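Local coordinates for protein carbohydrate oxidase (Microdochium nivale, PDB 3RJA) that oxidises the C1 hydroxyl of mono-, oligo- and polysaccharides to the corresponding lactones with bound FAD, passing the electrons to molecular oxygen to give hydrogen peroxide, at residues 124-128 with 202-208; 337-341 with 353-357. One frame throughout, in Å; residues are numbered along the deposited sequence.

Interaction 1 (124-128 with 202-208)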
loop_
_atom_site.group_PDB
_atom_site.type_symbol
_atom_site.label_atom_id
_atom_site.label_comp_id
_atom_site.label_asym_id
_atom_site.label_seq_id
_atom_site.Cartn_x
_atom_site.Cartn_y
_atom_site.Cartn_z
ATOM N N GLY A 124 -10.837 -15.550 -15.518
ATOM C CA GLY A 124 -11.631 -15.972 -14.390
ATOM C C GLY A 124 -10.858 -16.038 -13.078
ATOM O O GLY A 124 -11.182 -16.864 -12.232
ATOM N N ARG A 125 -9.856 -15.164 -12.900
ATOM C CA ARG A 125 -8.919 -15.280 -11.765
ATOM C C ARG A 125 -8.840 -13.986 -10.948
ATOM O O ARG A 125 -9.286 -12.913 -11.409
ATOM C CB ARG A 125 -7.514 -15.679 -12.242
ATOM C CG ARG A 125 -7.410 -16.943 -13.145
ATOM C CD ARG A 125 -7.765 -18.216 -12.407
ATOM N NE ARG A 125 -6.767 -18.585 -11.400
ATOM C CZ ARG A 125 -6.723 -19.765 -10.778
ATOM N NH1 ARG A 125 -7.618 -20.725 -11.070
ATOM N NH2 ARG A 125 -5.771 -20.002 -9.873
ATOM N N ALA A 126 -8.291 -14.104 -9.732
ATOM C CA ALA A 126 -8.248 -13.007 -8.792
ATOM C C ALA A 126 -6.969 -13.044 -7.961
ATOM O O ALA A 126 -6.340 -14.093 -7.816
ATOM C CB ALA A 126 -9.475 -13.048 -7.859
ATOM N N ILE A 127 -6.593 -11.879 -7.445
ATOM C CA ILE A 127 -5.530 -11.722 -6.457
ATOM C C ILE A 127 -6.017 -10.805 -5.365
ATOM O O ILE A 127 -6.791 -9.869 -5.614
ATOM C CB ILE A 127 -4.242 -11.112 -7.093
ATOM C CG1 ILE A 127 -3.592 -12.121 -8.047
ATOM C CG2 ILE A 127 -3.210 -10.664 -6.005
ATOM C CD1 ILE A 127 -2.617 -11.478 -8.965
ATOM N N SER A 128 -5.558 -11.078 -4.144
ATOM C CA SER A 128 -5.879 -10.252 -3.006
ATOM C C SER A 128 -4.975 -8.999 -2.983
ATOM O O SER A 128 -3.766 -9.115 -2.728
ATOM C CB SER A 128 -5.690 -11.080 -1.717
ATOM O OG SER A 128 -5.859 -10.283 -0.561
ATOM N N LEU A 202 2.912 -13.901 -10.553
ATOM C CA LEU A 202 1.904 -13.855 -9.477
ATOM C C LEU A 202 0.997 -15.063 -9.471
ATOM O O LEU A 202 0.383 -15.360 -10.508
ATOM C CB LEU A 202 1.021 -12.601 -9.637
ATOM C CG LEU A 202 1.713 -11.227 -9.680
ATOM C CD1 LEU A 202 0.670 -10.073 -9.852
ATOM C CD2 LEU A 202 2.568 -10.997 -8.424
ATOM N N ALA A 203 0.882 -15.728 -8.319
ATOM C CA ALA A 203 -0.098 -16.809 -8.135
ATOM C C ALA A 203 -1.476 -16.170 -8.055
ATOM O O ALA A 203 -1.627 -15.130 -7.409
ATOM C CB ALA A 203 0.178 -17.602 -6.816
ATOM N N THR A 204 -2.476 -16.791 -8.680
ATOM C CA THR A 204 -3.848 -16.279 -8.623
ATOM C C THR A 204 -4.761 -17.361 -8.026
ATOM O O THR A 204 -4.346 -18.521 -7.938
ATOM C CB THR A 204 -4.372 -15.874 -10.019
ATOM O OG1 THR A 204 -4.520 -17.051 -10.847
ATOM C CG2 THR A 204 -3.422 -14.888 -10.677
ATOM N N PHE A 205 -5.975 -16.973 -7.615
ATOM C CA PHE A 205 -7.043 -17.924 -7.236
ATOM C C PHE A 205 -8.288 -17.738 -8.135
ATOM O O PHE A 205 -8.449 -16.669 -8.749
ATOM C CB PHE A 205 -7.410 -17.834 -5.739
ATOM C CG PHE A 205 -7.726 -16.427 -5.237
ATOM C CD1 PHE A 205 -9.047 -15.941 -5.224
ATOM C CD2 PHE A 205 -6.712 -15.627 -4.693
ATOM C CE1 PHE A 205 -9.345 -14.664 -4.737
ATOM C CE2 PHE A 205 -6.978 -14.363 -4.191
ATOM C CZ PHE A 205 -8.299 -13.861 -4.218
ATOM N N PRO A 206 -9.164 -18.777 -8.222
ATOM C CA PRO A 206 -10.391 -18.612 -9.022
ATOM C C PRO A 206 -11.199 -17.451 -8.445
ATOM O O PRO A 206 -11.326 -17.337 -7.216
ATOM C CB PRO A 206 -11.146 -19.953 -8.840
ATOM C CG PRO A 206 -10.108 -20.939 -8.322
ATOM C CD PRO A 206 -9.102 -20.093 -7.551
ATOM N N ALA A 207 -11.701 -16.590 -9.325
ATOM C CA ALA A 207 -12.468 -15.428 -8.912
ATOM C C ALA A 207 -13.689 -15.911 -8.137
ATOM O O ALA A 207 -14.437 -16.703 -8.653
ATOM C CB ALA A 207 -12.880 -14.596 -10.141
ATOM N N PRO A 208 -13.874 -15.453 -6.882
ATOM C CA PRO A 208 -14.991 -15.948 -6.048
ATOM C C PRO A 208 -16.331 -15.591 -6.652
ATOM O O PRO A 208 -16.480 -14.495 -7.225
ATOM C CB PRO A 208 -14.839 -15.171 -4.736
ATOM C CG PRO A 208 -13.467 -14.684 -4.716
ATOM C CD PRO A 208 -12.929 -14.625 -6.111
#
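Gly124 leaves helix 112-123 with positive phi, a conformation that glycine adopts readily, and the chain then enters a two-residue strand lying against the end of strand 196-206. Ala126 and Phe205 form the hydrogen-bonded antiparallel pair: Ala126 N donates to Phe205 O (2.8 Å) and Phe205 N to Ala126 O (2.9 Å). A third backbone bond, Ala207 N to Gly124 O at 3.0 Å, extends the pairing past the non-hydrogen-bonded pair Arg125–Pro206.

Arg125 has chi1, chi2 and chi3 all in the m well, which curls its side chain back over the partner strand. Its guanidinium lies with one face over Phe205 CA and Pro206 N, while Arg125 NE donates to Thr204 OG1 (2.8 Å) and Arg125 NH2 to Thr204 O (2.8 Å). Thr204 also hydrogen-bonds through OG1 to the carbonyl of Gly102. Phe205, p at chi1, lays its ring alongside the 126-128 backbone: Phe205 CE1 is 3.5 Å from Ala126 CB, Phe205 CE2 is 3.6 Å from Ser128 N, and the ring also stacks with His153. Ile127 starts away from the partner strand, but its mt rotamer brings Ile127 CD1 to 3.7 Å from Leu202 CD1, where Phe141 packs on both side chains and Leu119 on Ile127. Trp295 covers Ala126, Ala207 and Pro208.

A short strand entered straight from a helix and clamped by an arginine thus pairs antiparallel with the end of strand 196-206, in the sheet of the FAD-binding part of this PCMH-type flavoenzyme.

Interaction 2 (337-341 with 353-357). With ABL ((2R,3R,4R,5R)-4,5-dihydroxy-2-(hydroxymethyl)-6-oxopiperidin-3-yl beta-D-glucopyranoside), chain G.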
loop_
_atom_site.group_PDB
_atom_site.type_symbol
_atom_site.label_atom_id
_atom_site.label_comp_id
_atom_site.label_asym_id
_atom_site.label_seq_id
_atom_site.Cartn_x
_atom_site.Cartn_y
_atom_site.Cartn_z
ATOM N N PHE A 337 -5.926 7.303 22.405
ATOM C CA PHE A 337 -6.477 7.411 21.051
ATOM C C PHE A 337 -7.878 8.039 21.074
ATOM O O PHE A 337 -8.164 8.975 20.335
ATOM C CB PHE A 337 -6.517 6.032 20.368
ATOM C CG PHE A 337 -7.133 6.052 18.991
ATOM C CD1 PHE A 337 -8.509 5.914 18.821
ATOM C CD2 PHE A 337 -6.338 6.197 17.873
ATOM C CE1 PHE A 337 -9.095 5.920 17.549
ATOM C CE2 PHE A 337 -6.916 6.210 16.593
ATOM C CZ PHE A 337 -8.289 6.067 16.439
ATOM N N VAL A 338 -8.747 7.496 21.925
ATOM C CA VAL A 338 -10.133 7.953 22.061
ATOM C C VAL A 338 -10.252 9.374 22.666
ATOM O O VAL A 338 -11.133 10.137 22.249
ATOM C CB VAL A 338 -10.978 6.899 22.821
ATOM C CG1 VAL A 338 -12.370 7.429 23.164
ATOM C CG2 VAL A 338 -11.098 5.597 21.952
ATOM N N ASP A 339 -9.372 9.716 23.621
ATOM C CA ASP A 339 -9.297 11.091 24.162
ATOM C C ASP A 339 -9.099 12.117 23.024
ATOM O O ASP A 339 -9.865 13.083 22.896
ATOM C CB ASP A 339 -8.174 11.207 25.208
ATOM C CG ASP A 339 -8.597 10.697 26.606
ATOM O OD1 ASP A 339 -9.799 10.496 26.877
ATOM O OD2 ASP A 339 -7.708 10.505 27.446
ATOM N N TYR A 340 -8.090 11.860 22.177
ATOM C CA TYR A 340 -7.765 12.711 21.035
ATOM C C TYR A 340 -8.890 12.711 20.009
ATOM O O TYR A 340 -9.270 13.747 19.492
ATOM C CB TYR A 340 -6.471 12.181 20.391
ATOM C CG TYR A 340 -5.708 13.185 19.551
ATOM C CD1 TYR A 340 -5.984 13.350 18.195
ATOM C CD2 TYR A 340 -4.703 13.965 20.122
ATOM C CE1 TYR A 340 -5.263 14.283 17.418
ATOM C CE2 TYR A 340 -3.969 14.870 19.368
ATOM C CZ TYR A 340 -4.256 15.022 18.015
ATOM O OH TYR A 340 -3.539 15.936 17.279
ATOM N N TYR A 341 -9.426 11.529 19.721
ATOM C CA TYR A 341 -10.563 11.367 18.803
ATOM C C TYR A 341 -11.642 12.410 19.129
ATOM O O TYR A 341 -12.081 13.172 18.242
ATOM C CB TYR A 341 -11.135 9.967 19.011
ATOM C CG TYR A 341 -12.112 9.430 18.005
ATOM C CD1 TYR A 341 -12.662 10.228 16.975
ATOM C CD2 TYR A 341 -12.505 8.086 18.083
ATOM C CE1 TYR A 341 -13.579 9.686 16.053
ATOM C CE2 TYR A 341 -13.415 7.554 17.182
ATOM C CZ TYR A 341 -13.950 8.341 16.173
ATOM O OH TYR A 341 -14.811 7.742 15.276
ATOM N N TRP A 353 -10.907 14.508 7.003
ATOM C CA TRP A 353 -9.934 13.574 7.558
ATOM C C TRP A 353 -10.640 12.253 7.791
ATOM O O TRP A 353 -11.866 12.231 7.947
ATOM C CB TRP A 353 -9.264 14.087 8.854
ATOM C CG TRP A 353 -10.212 14.330 10.023
ATOM C CD1 TRP A 353 -10.716 15.552 10.442
ATOM C CD2 TRP A 353 -10.757 13.349 10.930
ATOM N NE1 TRP A 353 -11.542 15.378 11.529
ATOM C CE2 TRP A 353 -11.600 14.044 11.847
ATOM C CE3 TRP A 353 -10.632 11.952 11.046
ATOM C CZ2 TRP A 353 -12.295 13.387 12.891
ATOM C CZ3 TRP A 353 -11.338 11.293 12.064
ATOM C CH2 TRP A 353 -12.174 12.014 12.967
ATOM N N PHE A 354 -9.859 11.167 7.817
ATOM C CA PHE A 354 -10.334 9.874 8.275
ATOM C C PHE A 354 -9.236 9.068 8.998
ATOM O O PHE A 354 -8.038 9.370 8.880
ATOM C CB PHE A 354 -10.977 9.081 7.130
ATOM C CG PHE A 354 -9.998 8.574 6.100
ATOM C CD1 PHE A 354 -9.211 7.455 6.359
ATOM C CD2 PHE A 354 -9.893 9.205 4.845
ATOM C CE1 PHE A 354 -8.313 6.964 5.387
ATOM C CE2 PHE A 354 -9.016 8.731 3.869
ATOM C CZ PHE A 354 -8.216 7.603 4.144
ATOM N N TYR A 355 -9.658 8.068 9.770
ATOM C CA TYR A 355 -8.760 6.969 10.157
ATOM C C TYR A 355 -9.417 5.666 9.684
ATOM O O TYR A 355 -10.632 5.595 9.511
ATOM C CB TYR A 355 -8.511 6.924 11.673
ATOM C CG TYR A 355 -9.757 6.568 12.460
ATOM C CD1 TYR A 355 -10.151 5.241 12.608
ATOM C CD2 TYR A 355 -10.554 7.572 13.049
ATOM C CE1 TYR A 355 -11.285 4.911 13.323
ATOM C CE2 TYR A 355 -11.695 7.257 13.771
ATOM C CZ TYR A 355 -12.053 5.920 13.899
ATOM O OH TYR A 355 -13.179 5.564 14.587
ATOM N N GLN A 356 -8.602 4.643 9.471
ATOM C CA GLN A 356 -9.073 3.277 9.255
ATOM C C GLN A 356 -8.296 2.387 10.186
ATOM O O GLN A 356 -7.060 2.457 10.229
ATOM C CB GLN A 356 -8.872 2.832 7.802
ATOM C CG GLN A 356 -9.635 3.699 6.831
ATOM C CD GLN A 356 -9.294 3.464 5.388
ATOM O OE1 GLN A 356 -10.162 3.536 4.506
ATOM N NE2 GLN A 356 -8.031 3.200 5.124
ATOM N N LEU A 357 -9.024 1.570 10.949
ATOM C CA LEU A 357 -8.432 0.537 11.774
ATOM C C LEU A 357 -8.708 -0.822 11.118
ATOM O O LEU A 357 -9.791 -1.420 11.314
ATOM C CB LEU A 357 -8.984 0.592 13.194
ATOM C CG LEU A 357 -9.070 1.940 13.952
ATOM C CD1 LEU A 357 -9.591 1.750 15.395
ATOM C CD2 LEU A 357 -7.774 2.708 14.008
HETATM C C1A ABL G . -6.219 3.873 1.234
HETATM O O1A ABL G . -5.253 3.120 1.499
HETATM C C2A ABL G . -7.660 3.476 1.614
HETATM O O2A ABL G . -7.759 2.057 1.497
HETATM C C3A ABL G . -8.741 4.172 0.750
HETATM O O3A ABL G . -10.009 3.966 1.421
HETATM C C4A ABL G . -8.465 5.662 0.701
HETATM O O1 ABL G . -9.478 6.369 -0.059
HETATM C C5A ABL G . -7.077 5.904 0.013
HETATM N N5 ABL G . -6.011 5.063 0.621
HETATM C C6A ABL G . -6.590 7.370 0.153
HETATM O O6A ABL G . -5.703 7.781 -0.905
HETATM C C1 ABL G . -10.556 7.049 0.647
HETATM C C2 ABL G . -11.124 8.203 -0.216
HETATM O O2 ABL G . -10.062 9.118 -0.508
HETATM C C3 ABL G . -12.275 8.881 0.538
HETATM O O3 ABL G . -12.848 9.941 -0.228
HETATM C C4 ABL G . -13.331 7.798 0.931
HETATM O O4 ABL G . -14.438 8.358 1.623
HETATM C C5 ABL G . -12.669 6.716 1.792
HETATM O O5 ABL G . -11.578 6.141 1.032
HETATM C C6 ABL G . -13.661 5.641 2.254
HETATM O O6 ABL G . -14.376 5.040 1.223
#
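This is a buried aromatic contact between helix 332-345 and strand 352-359, on the face of the eight-stranded antiparallel sheet turned away from the substrate analogue. The helix and strand segments run nearly antiparallel (158°), with axes 12.7 Å apart, a gap bridged by large side chains. Tyr355 is central: the edge of Phe337 meets its face (centroids 5.5 Å apart, planes at 86°), while its own edge points at the face of Tyr341 (5.2 Å, 86°), giving two successive T-shaped pairs. Leu357 CD2 lies 4.2 Å from Phe337 CZ, and Trp353 CH2 lies 4.1 Å from Tyr341 CE1. Strand alternation sends Phe354 and Gln356 to the other face, into the sugar pocket, where Phe354 CE2 is 3.9 Å from C1 of ABL. Within the aromatic cluster, Tyr355 OH donates to Tyr341 OH at 2.8 Å, and Tyr341 OH is in turn hydrogen-bonded to Asp251 OD2. The two phenols are therefore linked to a carboxylate, which satisfies their polar ends inside an otherwise aromatic helix–sheet interface.

In the fold
Interaction 1 precedes interaction 2 along the chain; their centres are about 34 Å apart and their nearest atoms about 15 Å, so they are not in contact. They belong to different sheets: 124-128 with 202-208 lies in the six-stranded antiparallel sheet of the FAD-binding part, whereas 337-341 with 353-357 joins a helix to the eight-stranded sheet that helps line the sugar pocket. Strand 196-206, used in interaction 1, is followed directly by strand 211-217 of that larger sheet, so 202-208 leads from one sheet to the other. Interaction 1 thus marks where the chain crosses from the FAD-binding into the sugar-binding part, and interaction 2 lies within the latter.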